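Side-chain contacts in dodecin (Thermus thermophilus, PDB 2UX9), which binds and sequesters flavins such as FMN and FAD, and also coenzyme A, as a hollow dodecamer that may serve as a cofactor store: residues Tyr5-Leu10 and Trp38-Glu43; Arg45-Ile48 and Lys54-Gln57. The protein carries 1 engineered substitution. One frame throughout, in Å; residues are numbered along the deposited sequence.

Overall arrangement
Dodecin illustrates how one chain can carry two halves of a binding site that close only in the assembly. Contact 1 (5-10 with 38-43) and contact 2 (45-48 with 54-57) share strand 36-49, follow each other along the chain and have centres about 19 Å apart in one three-stranded antiparallel sheet. Contact 1 offers Y5 and W38 to a flavin, contact 2 offers R45 and Q57, yet within a single chain these pairs hold different FMN molecules. Each flavin is shared between neighbouring subunits, one supplying Y5 and W38, the other R45 and Q57. Coenzyme A occupies a nearby pocket, its nearest approach to the side chain of Y5 about 9 Å; K6 of contact 1 binds it.

Contact 1 (Tyr5-Leu10 and Trp38-Glu43). With FMN (flavin mononucleotide), chain P.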
loop_
_atom_site.group_PDB
_atom_site.type_symbol
_atom_site.label_atom_id
_atom_site.label_comp_id
_atom_site.label_asym_id
_atom_site.label_seq_id
_atom_site.Cartn_x
_atom_site.Cartn_y
_atom_site.Cartn_z
ATOM N N TYR C 5 7.194 2.894 -23.762
ATOM C CA TYR C 5 6.033 2.022 -23.717
ATOM C C TYR C 5 4.851 2.786 -23.162
ATOM O O TYR C 5 5.015 3.744 -22.400
ATOM C CB TYR C 5 6.302 0.793 -22.833
ATOM C CG TYR C 5 7.499 -0.023 -23.248
ATOM C CD1 TYR C 5 7.355 -1.174 -24.007
ATOM C CD2 TYR C 5 8.784 0.364 -22.882
ATOM C CE1 TYR C 5 8.452 -1.926 -24.382
ATOM C CE2 TYR C 5 9.891 -0.380 -23.253
ATOM C CZ TYR C 5 9.718 -1.519 -24.008
ATOM O OH TYR C 5 10.818 -2.264 -24.382
ATOM N N LYS C 6 3.651 2.352 -23.534
ATOM C CA LYS C 6 2.429 2.844 -22.931
ATOM C C LYS C 6 1.758 1.703 -22.182
ATOM O O LYS C 6 1.803 0.555 -22.618
ATOM C CB LYS C 6 1.483 3.426 -23.991
ATOM C CG LYS C 6 0.153 3.851 -23.398
ATOM C CD LYS C 6 -0.573 4.917 -24.164
ATOM C CE LYS C 6 -1.738 5.441 -23.314
ATOM N NZ LYS C 6 -2.664 6.343 -24.037
ATOM N N LYS C 7 1.151 2.011 -21.039
ATOM C CA LYS C 7 0.302 1.067 -20.330
ATOM C C LYS C 7 -1.135 1.545 -20.381
ATOM O O LYS C 7 -1.399 2.731 -20.162
ATOM C CB LYS C 7 0.753 0.924 -18.881
ATOM C CG LYS C 7 2.143 0.333 -18.761
ATOM C CD LYS C 7 2.701 0.375 -17.350
ATOM C CE LYS C 7 1.993 -0.600 -16.449
ATOM N NZ LYS C 7 2.466 -0.488 -15.023
ATOM N N VAL C 8 -2.061 0.635 -20.687
ATOM C CA VAL C 8 -3.494 0.914 -20.588
ATOM C C VAL C 8 -4.175 -0.093 -19.675
ATOM O O VAL C 8 -3.773 -1.248 -19.607
ATOM C CB VAL C 8 -4.187 0.928 -21.957
ATOM C CG1 VAL C 8 -3.615 2.030 -22.827
ATOM C CG2 VAL C 8 -4.078 -0.419 -22.632
ATOM N N GLU C 9 -5.211 0.356 -18.981
ATOM C CA GLU C 9 -5.934 -0.463 -18.025
ATOM C C GLU C 9 -7.237 -0.993 -18.623
ATOM O O GLU C 9 -8.110 -0.223 -19.033
ATOM C CB GLU C 9 -6.215 0.336 -16.770
ATOM C CG GLU C 9 -6.634 -0.504 -15.584
ATOM C CD GLU C 9 -6.807 0.317 -14.325
ATOM O OE1 GLU C 9 -6.675 1.555 -14.385
ATOM O OE2 GLU C 9 -7.084 -0.273 -13.283
ATOM N N LEU C 10 -7.342 -2.315 -18.685
ATOM C CA LEU C 10 -8.502 -3.009 -19.225
ATOM C C LEU C 10 -9.093 -3.896 -18.153
ATOM O O LEU C 10 -8.411 -4.260 -17.175
ATOM C CB LEU C 10 -8.102 -3.876 -20.418
ATOM C CG LEU C 10 -7.420 -3.133 -21.561
ATOM C CD1 LEU C 10 -6.984 -4.093 -22.664
ATOM C CD2 LEU C 10 -8.291 -2.026 -22.128
ATOM N N TRP C 38 3.552 -7.098 -22.284
ATOM C CA TRP C 38 3.346 -7.688 -20.967
ATOM C C TRP C 38 2.061 -7.194 -20.332
ATOM O O TRP C 38 1.477 -6.205 -20.768
ATOM C CB TRP C 38 4.560 -7.427 -20.044
ATOM C CG TRP C 38 4.516 -6.109 -19.324
ATOM C CD1 TRP C 38 4.081 -5.896 -18.059
ATOM C CD2 TRP C 38 4.911 -4.827 -19.833
ATOM N NE1 TRP C 38 4.172 -4.562 -17.747
ATOM C CE2 TRP C 38 4.687 -3.888 -18.817
ATOM C CE3 TRP C 38 5.456 -4.394 -21.041
ATOM C CZ2 TRP C 38 4.976 -2.526 -18.972
ATOM C CZ3 TRP C 38 5.738 -3.036 -21.197
ATOM C CH2 TRP C 38 5.487 -2.123 -20.170
ATOM N N PHE C 39 1.606 -7.918 -19.315
ATOM C CA PHE C 39 0.464 -7.496 -18.531
ATOM C C PHE C 39 0.742 -7.669 -17.051
ATOM O O PHE C 39 1.623 -8.424 -16.650
ATOM C CB PHE C 39 -0.831 -8.218 -18.940
ATOM C CG PHE C 39 -0.820 -9.699 -18.672
ATOM C CD1 PHE C 39 -1.282 -10.222 -17.471
ATOM C CD2 PHE C 39 -0.350 -10.576 -19.625
ATOM C CE1 PHE C 39 -1.267 -11.583 -17.231
ATOM C CE2 PHE C 39 -0.344 -11.932 -19.394
ATOM C CZ PHE C 39 -0.796 -12.437 -18.189
ATOM N N GLU C 40 -0.009 -6.916 -16.260
ATOM C CA GLU C 40 0.065 -6.927 -14.805
ATOM C C GLU C 40 -1.360 -6.997 -14.295
ATOM O O GLU C 40 -2.152 -6.101 -14.581
ATOM C CB GLU C 40 0.709 -5.635 -14.286
ATOM C CG GLU C 40 2.111 -5.363 -14.802
ATOM C CD GLU C 40 2.548 -3.906 -14.655
ATOM O OE1 GLU C 40 1.805 -3.070 -14.076
ATOM O OE2 GLU C 40 3.646 -3.579 -15.119
ATOM N N VAL C 41 -1.705 -8.025 -13.533
ATOM C CA VAL C 41 -3.023 -8.086 -12.910
ATOM C C VAL C 41 -3.066 -7.126 -11.715
ATOM O O VAL C 41 -2.240 -7.204 -10.805
ATOM C CB VAL C 41 -3.378 -9.505 -12.461
ATOM C CG1 VAL C 41 -4.692 -9.525 -11.692
ATOM C CG2 VAL C 41 -3.443 -10.429 -13.677
ATOM N N LYS C 42 -4.035 -6.217 -11.724
ATOM C CA LYS C 42 -4.202 -5.252 -10.640
ATOM C C LYS C 42 -5.215 -5.710 -9.611
ATOM O O LYS C 42 -5.014 -5.515 -8.409
ATOM C CB LYS C 42 -4.641 -3.906 -11.210
ATOM C CG LYS C 42 -3.586 -3.243 -12.085
ATOM C CD LYS C 42 -2.286 -2.914 -11.349
ATOM C CE LYS C 42 -2.490 -1.882 -10.253
ATOM N NZ LYS C 42 -1.210 -1.356 -9.703
ATOM N N GLU C 43 -6.320 -6.277 -10.084
ATOM C CA GLU C 43 -7.412 -6.749 -9.237
ATOM C C GLU C 43 -8.096 -7.938 -9.858
ATOM O O GLU C 43 -8.202 -8.009 -11.066
ATOM C CB GLU C 43 -8.534 -5.705 -9.145
ATOM C CG GLU C 43 -8.165 -4.328 -8.787
ATOM C CD GLU C 43 -9.399 -3.535 -8.483
ATOM O OE1 GLU C 43 -10.192 -4.011 -7.644
ATOM O OE2 GLU C 43 -9.554 -2.471 -9.093
HETATM N N1 FMN P . 8.634 -9.136 -19.267
HETATM C C2 FMN P . 8.144 -10.236 -18.615
HETATM O O2 FMN P . 8.389 -11.361 -19.043
HETATM N N3 FMN P . 7.401 -10.094 -17.469
HETATM C C4 FMN P . 7.135 -8.846 -16.960
HETATM O O4 FMN P . 6.180 -8.758 -16.179
HETATM C C4A FMN P . 7.649 -7.726 -17.604
HETATM N N5 FMN P . 7.441 -6.459 -17.107
HETATM C C5A FMN P . 7.943 -5.347 -17.750
HETATM C C6 FMN P . 7.692 -4.077 -17.224
HETATM C C7 FMN P . 8.180 -2.942 -17.859
HETATM C C7M FMN P . 8.090 -1.604 -17.165
HETATM C C8 FMN P . 8.919 -3.096 -19.035
HETATM C C8M FMN P . 9.381 -1.903 -19.815
HETATM C C9 FMN P . 9.166 -4.352 -19.563
HETATM C C9A FMN P . 8.673 -5.495 -18.927
HETATM N N10 FMN P . 8.894 -6.775 -19.428
HETATM C C10 FMN P . 8.397 -7.878 -18.759
HETATM C "C1'" FMN P . 9.585 -6.995 -20.757
HETATM C "C2'" FMN P . 8.661 -6.673 -21.935
HETATM O "O2'" FMN P . 7.563 -7.563 -21.930
HETATM C "C3'" FMN P . 9.388 -6.786 -23.277
HETATM O "O3'" FMN P . 9.873 -8.097 -23.476
HETATM C "C4'" FMN P . 10.568 -5.826 -23.402
HETATM O "O4'" FMN P . 10.217 -4.535 -22.949
HETATM C "C5'" FMN P . 11.006 -5.725 -24.851
HETATM O "O5'" FMN P . 9.937 -5.123 -25.533
HETATM P P FMN P . 10.075 -4.652 -27.048
HETATM O O1P FMN P . 8.694 -4.287 -27.555
HETATM O O2P FMN P . 10.978 -3.443 -27.087
HETATM O O3P FMN P . 10.670 -5.779 -27.864
HETATM O O HOH W 1 5.050 -1.414 -14.792
#
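Y5 and W38 meet across the antiparallel sheet of dodecin, where strand 52-65 runs between their two strands and side chains bridge segment axes 9.1 Å apart. From Y5 CB, which lies beside W38 CH2, the chain sets CG anti to the carbonyl carbon (chi1 -57°), and this brings CD1 to 3.7 Å from W38 CZ3. The two rings form an offset edge-to-face pair, indole edge toward phenol face, with planes at 72°. Further out, Y5 CD2 and CE2 meet the flavin methyl C8M, which sits over one face of the phenol, while CE1 and CZ approach O4' of the ribityl chain. At the tip, Y5 OH accepts a hydrogen bond from FMN O4' at 2.8 Å. W38 in turn has the isoalloxazine over one face, its CE2 3.4 Å from FMN C6, and R45 and Q57 of a neighbouring subunit hold that flavin as well. An almost straight bond in the indole plane, W38 NE1 to E40 OE2 (2.9 Å, 170°), fixes the ring's rotation. A leucine at this position has neither the flat indole nor its N-H, and would probably leave the flavin without its stacking partner and E40 OE2 with one donor fewer. K7 passes its CG and CD close to W38 CZ2 and ends in a salt bridge, with NZ meeting E40 OE1 on the syn side at 2.8 Å.

Contact 2 (Arg45-Ile48 and Lys54-Gln57); sequences RGTI and KEYQ. With NA (sodium ion), chain N; FMN (flavin mononucleotide), chain H; FMN (flavin mononucleotide), chain B.
R45 and Q57, a hydrogen-bonded pair in a beta hairpin, unusually send both side chains from one face of the sheet to the polar rim of the same flavin, while a second flavin touches them too. R45 NE donates to O4 of the first FMN at 2.7 Å, and its NH2 reaches N5 of that ring at 3.1 Å, so the flavin carbonyl lies at the guanidinium edge. Q57 carries on along the rim: its OE1 accepts from FMN N3 at 2.8 Å, nearly straight at 167°, and its NE2 donates to O2, whose position is less certain. The methyl C8M of the second flavin lies 3.6 Å from Q57 NE2. Behind this rim the strands come close at G46, where a CB would run into E55 O. T47 then grips both backbone polar atoms of E55: T47 N donates to E55 O, and T47 OG1, turned by chi1 57° to stand over its own backbone, accepts from E55 N at 3.1 Å in a bent bond of 142°. K54 folds back so that its NZ donates to I48 O at 2.9 Å, from above the carbonyl plane. E55 OE2 binds a sodium ion 2.3 Å away. W38 of a neighbouring subunit packs on R45. Because R45 and Q57 address O4, N5, N3 and O2 of the ring system, the chemistry is consistent with recognition of the isoalloxazine itself, and hence with the binding of FMN, FAD and lumiflavin alike.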
loop_
_atom_site.group_PDB
_atom_site.type_symbol
_atom_site.label_atom_id
_atom_site.label_comp_id
_atom_site.label_asym_id
_atom_site.label_seq_id
_atom_site.Cartn_x
_atom_site.Cartn_y
_atom_site.Cartn_z
ATOM N N ARG C 45 -11.979 -9.424 -9.380
ATOM C CA ARG C 45 -13.294 -9.130 -8.824
ATOM C C ARG C 45 -14.303 -9.982 -9.587
ATOM O O ARG C 45 -13.939 -10.725 -10.500
ATOM C CB ARG C 45 -13.661 -7.647 -9.020
ATOM C CG ARG C 45 -12.634 -6.615 -8.575
ATOM C CD ARG C 45 -13.026 -5.213 -9.021
ATOM N NE ARG C 45 -14.188 -4.704 -8.296
ATOM C CZ ARG C 45 -14.142 -4.130 -7.095
ATOM N NH1 ARG C 45 -12.989 -3.932 -6.473
ATOM N NH2 ARG C 45 -15.258 -3.722 -6.509
ATOM N N GLY C 46 -15.572 -9.886 -9.236
ATOM C CA GLY C 46 -16.577 -10.540 -10.048
ATOM C C GLY C 46 -17.968 -10.321 -9.529
ATOM O O GLY C 46 -18.182 -9.731 -8.470
ATOM N N THR C 47 -18.924 -10.803 -10.295
ATOM C CA THR C 47 -20.316 -10.749 -9.898
ATOM C C THR C 47 -20.799 -12.118 -9.453
ATOM O O THR C 47 -20.196 -13.146 -9.780
ATOM C CB THR C 47 -21.182 -10.236 -11.042
ATOM O OG1 THR C 47 -20.989 -11.072 -12.185
ATOM C CG2 THR C 47 -20.792 -8.829 -11.372
ATOM N N ILE C 48 -21.889 -12.108 -8.694
ATOM C CA ILE C 48 -22.473 -13.313 -8.107
ATOM C C ILE C 48 -23.894 -13.498 -8.629
ATOM O O ILE C 48 -24.664 -12.536 -8.741
ATOM C CB ILE C 48 -22.492 -13.238 -6.563
ATOM C CG1 ILE C 48 -21.090 -12.950 -6.032
ATOM C CG2 ILE C 48 -23.060 -14.541 -5.962
ATOM C CD1 ILE C 48 -21.029 -12.727 -4.553
ATOM N N LYS C 54 -20.889 -15.383 -11.445
ATOM C CA LYS C 54 -21.559 -15.108 -12.709
ATOM C C LYS C 54 -20.480 -14.704 -13.714
ATOM O O LYS C 54 -20.233 -15.425 -14.676
ATOM C CB LYS C 54 -22.620 -14.027 -12.498
ATOM C CG LYS C 54 -23.431 -13.613 -13.720
ATOM C CD LYS C 54 -24.376 -12.475 -13.351
ATOM C CE LYS C 54 -25.522 -12.907 -12.447
ATOM N NZ LYS C 54 -25.795 -11.892 -11.369
ATOM N N GLU C 55 -19.799 -13.588 -13.460
ATOM C CA GLU C 55 -18.661 -13.150 -14.273
ATOM C C GLU C 55 -17.413 -12.982 -13.415
ATOM O O GLU C 55 -17.477 -12.329 -12.374
ATOM C CB GLU C 55 -18.962 -11.808 -14.932
ATOM C CG GLU C 55 -20.074 -11.843 -15.952
ATOM C CD GLU C 55 -19.656 -12.470 -17.264
ATOM O OE1 GLU C 55 -18.456 -12.750 -17.460
ATOM O OE2 GLU C 55 -20.531 -12.666 -18.140
ATOM N N TYR C 56 -16.293 -13.567 -13.842
ATOM C CA TYR C 56 -14.965 -13.213 -13.332
ATOM C C TYR C 56 -14.554 -11.943 -14.050
ATOM O O TYR C 56 -14.772 -11.811 -15.252
ATOM C CB TYR C 56 -13.933 -14.304 -13.641
ATOM C CG TYR C 56 -14.190 -15.609 -12.925
ATOM C CD1 TYR C 56 -13.742 -15.806 -11.625
ATOM C CD2 TYR C 56 -14.893 -16.633 -13.534
ATOM C CE1 TYR C 56 -13.971 -16.982 -10.963
ATOM C CE2 TYR C 56 -15.134 -17.831 -12.865
ATOM C CZ TYR C 56 -14.664 -17.989 -11.579
ATOM O OH TYR C 56 -14.901 -19.147 -10.882
ATOM N N GLN C 57 -13.971 -11.001 -13.312
ATOM C CA GLN C 57 -13.548 -9.720 -13.857
ATOM C C GLN C 57 -12.106 -9.471 -13.440
ATOM O O GLN C 57 -11.822 -9.342 -12.249
ATOM C CB GLN C 57 -14.458 -8.607 -13.331
ATOM C CG GLN C 57 -15.933 -8.790 -13.702
ATOM C CD GLN C 57 -16.854 -7.841 -12.970
ATOM O OE1 GLN C 57 -16.527 -7.393 -11.877
ATOM N NE2 GLN C 57 -18.019 -7.536 -13.563
HETATM NA NA NA N . -19.607 -12.106 -20.159
HETATM N N1 FMN H . -20.458 -4.974 -10.051
HETATM C C2 FMN H . -19.580 -5.649 -10.844
HETATM O O2 FMN H . -19.996 -6.151 -11.875
HETATM N N3 FMN H . -18.245 -5.731 -10.501
HETATM C C4 FMN H . -17.779 -5.132 -9.350
HETATM O O4 FMN H . -16.719 -5.551 -8.878
HETATM C C4A FMN H . -18.672 -4.431 -8.553
HETATM N N5 FMN H . -18.226 -3.782 -7.425
HETATM C C5A FMN H . -19.104 -3.087 -6.626
HETATM C C6 FMN H . -18.622 -2.453 -5.484
HETATM C C7 FMN H . -19.490 -1.748 -4.654
HETATM C C7M FMN H . -18.915 -0.914 -3.548
HETATM C C8 FMN H . -20.849 -1.690 -4.980
HETATM C C8M FMN H . -21.843 -1.024 -4.072
HETATM C C9 FMN H . -21.323 -2.310 -6.127
HETATM C C9A FMN H . -20.455 -3.020 -6.957
HETATM N N10 FMN H . -20.912 -3.671 -8.110
HETATM C C10 FMN H . -20.011 -4.350 -8.908
HETATM C "C1'" FMN H . -22.384 -3.714 -8.465
HETATM C "C2'" FMN H . -23.147 -4.696 -7.575
HETATM O "O2'" FMN H . -22.701 -6.014 -7.817
HETATM C "C3'" FMN H . -24.659 -4.648 -7.798
HETATM O "O3'" FMN H . -24.965 -4.999 -9.131
HETATM C "C4'" FMN H . -25.259 -3.282 -7.484
HETATM O "O4'" FMN H . -24.746 -2.795 -6.262
HETATM C "C5'" FMN H . -26.779 -3.359 -7.391
HETATM O "O5'" FMN H . -27.097 -4.307 -6.393
HETATM P P FMN H . -28.609 -4.538 -5.928
HETATM O O1P FMN H . -28.591 -5.715 -4.978
HETATM O O2P FMN H . -29.136 -3.310 -5.219
HETATM O O3P FMN H . -29.464 -4.850 -7.135
HETATM N N1 FMN B . -20.961 -1.170 -10.178
HETATM C C2 FMN B . -21.219 -0.403 -9.083
HETATM O O2 FMN B . -22.380 -0.136 -8.822
HETATM N N3 FMN B . -20.189 0.030 -8.271
HETATM C C4 FMN B . -18.882 -0.307 -8.556
HETATM O O4 FMN B . -17.994 0.402 -8.076
HETATM C C4A FMN B . -18.624 -1.101 -9.662
HETATM N N5 FMN B . -17.335 -1.493 -9.943
HETATM C C5A FMN B . -17.068 -2.280 -11.040
HETATM C C6 FMN B . -15.751 -2.646 -11.304
HETATM C C7 FMN B . -15.451 -3.436 -12.412
HETATM C C7M FMN B . -14.061 -3.978 -12.557
HETATM C C8 FMN B . -16.487 -3.849 -13.255
HETATM C C8M FMN B . -16.210 -4.621 -14.513
HETATM C C9 FMN B . -17.800 -3.494 -12.981
HETATM C C9A FMN B . -18.101 -2.700 -11.874
HETATM N N10 FMN B . -19.416 -2.312 -11.587
HETATM C C10 FMN B . -19.666 -1.536 -10.470
HETATM C "C1'" FMN B . -20.565 -2.657 -12.511
HETATM C "C2'" FMN B . -20.554 -1.787 -13.768
HETATM O "O2'" FMN B . -20.790 -0.439 -13.424
HETATM C "C3'" FMN B . -21.602 -2.215 -14.796
HETATM O "O3'" FMN B . -22.897 -2.101 -14.246
HETATM C "C4'" FMN B . -21.390 -3.639 -15.300
HETATM O "O4'" FMN B . -20.027 -3.846 -15.605
HETATM C "C5'" FMN B . -22.227 -3.912 -16.544
HETATM O "O5'" FMN B . -21.863 -2.956 -17.520
HETATM P P FMN B . -22.445 -3.035 -19.007
HETATM O O1P FMN B . -21.974 -1.787 -19.719
HETATM O O2P FMN B . -21.916 -4.263 -19.715
HETATM O O3P FMN B . -23.955 -3.074 -18.955
HETATM O O HOH W 2 -19.715 -10.683 -21.388
HETATM O O HOH W 3 -17.837 -12.260 -19.626
HETATM O O HOH W 4 -19.799 -13.707 -20.738
#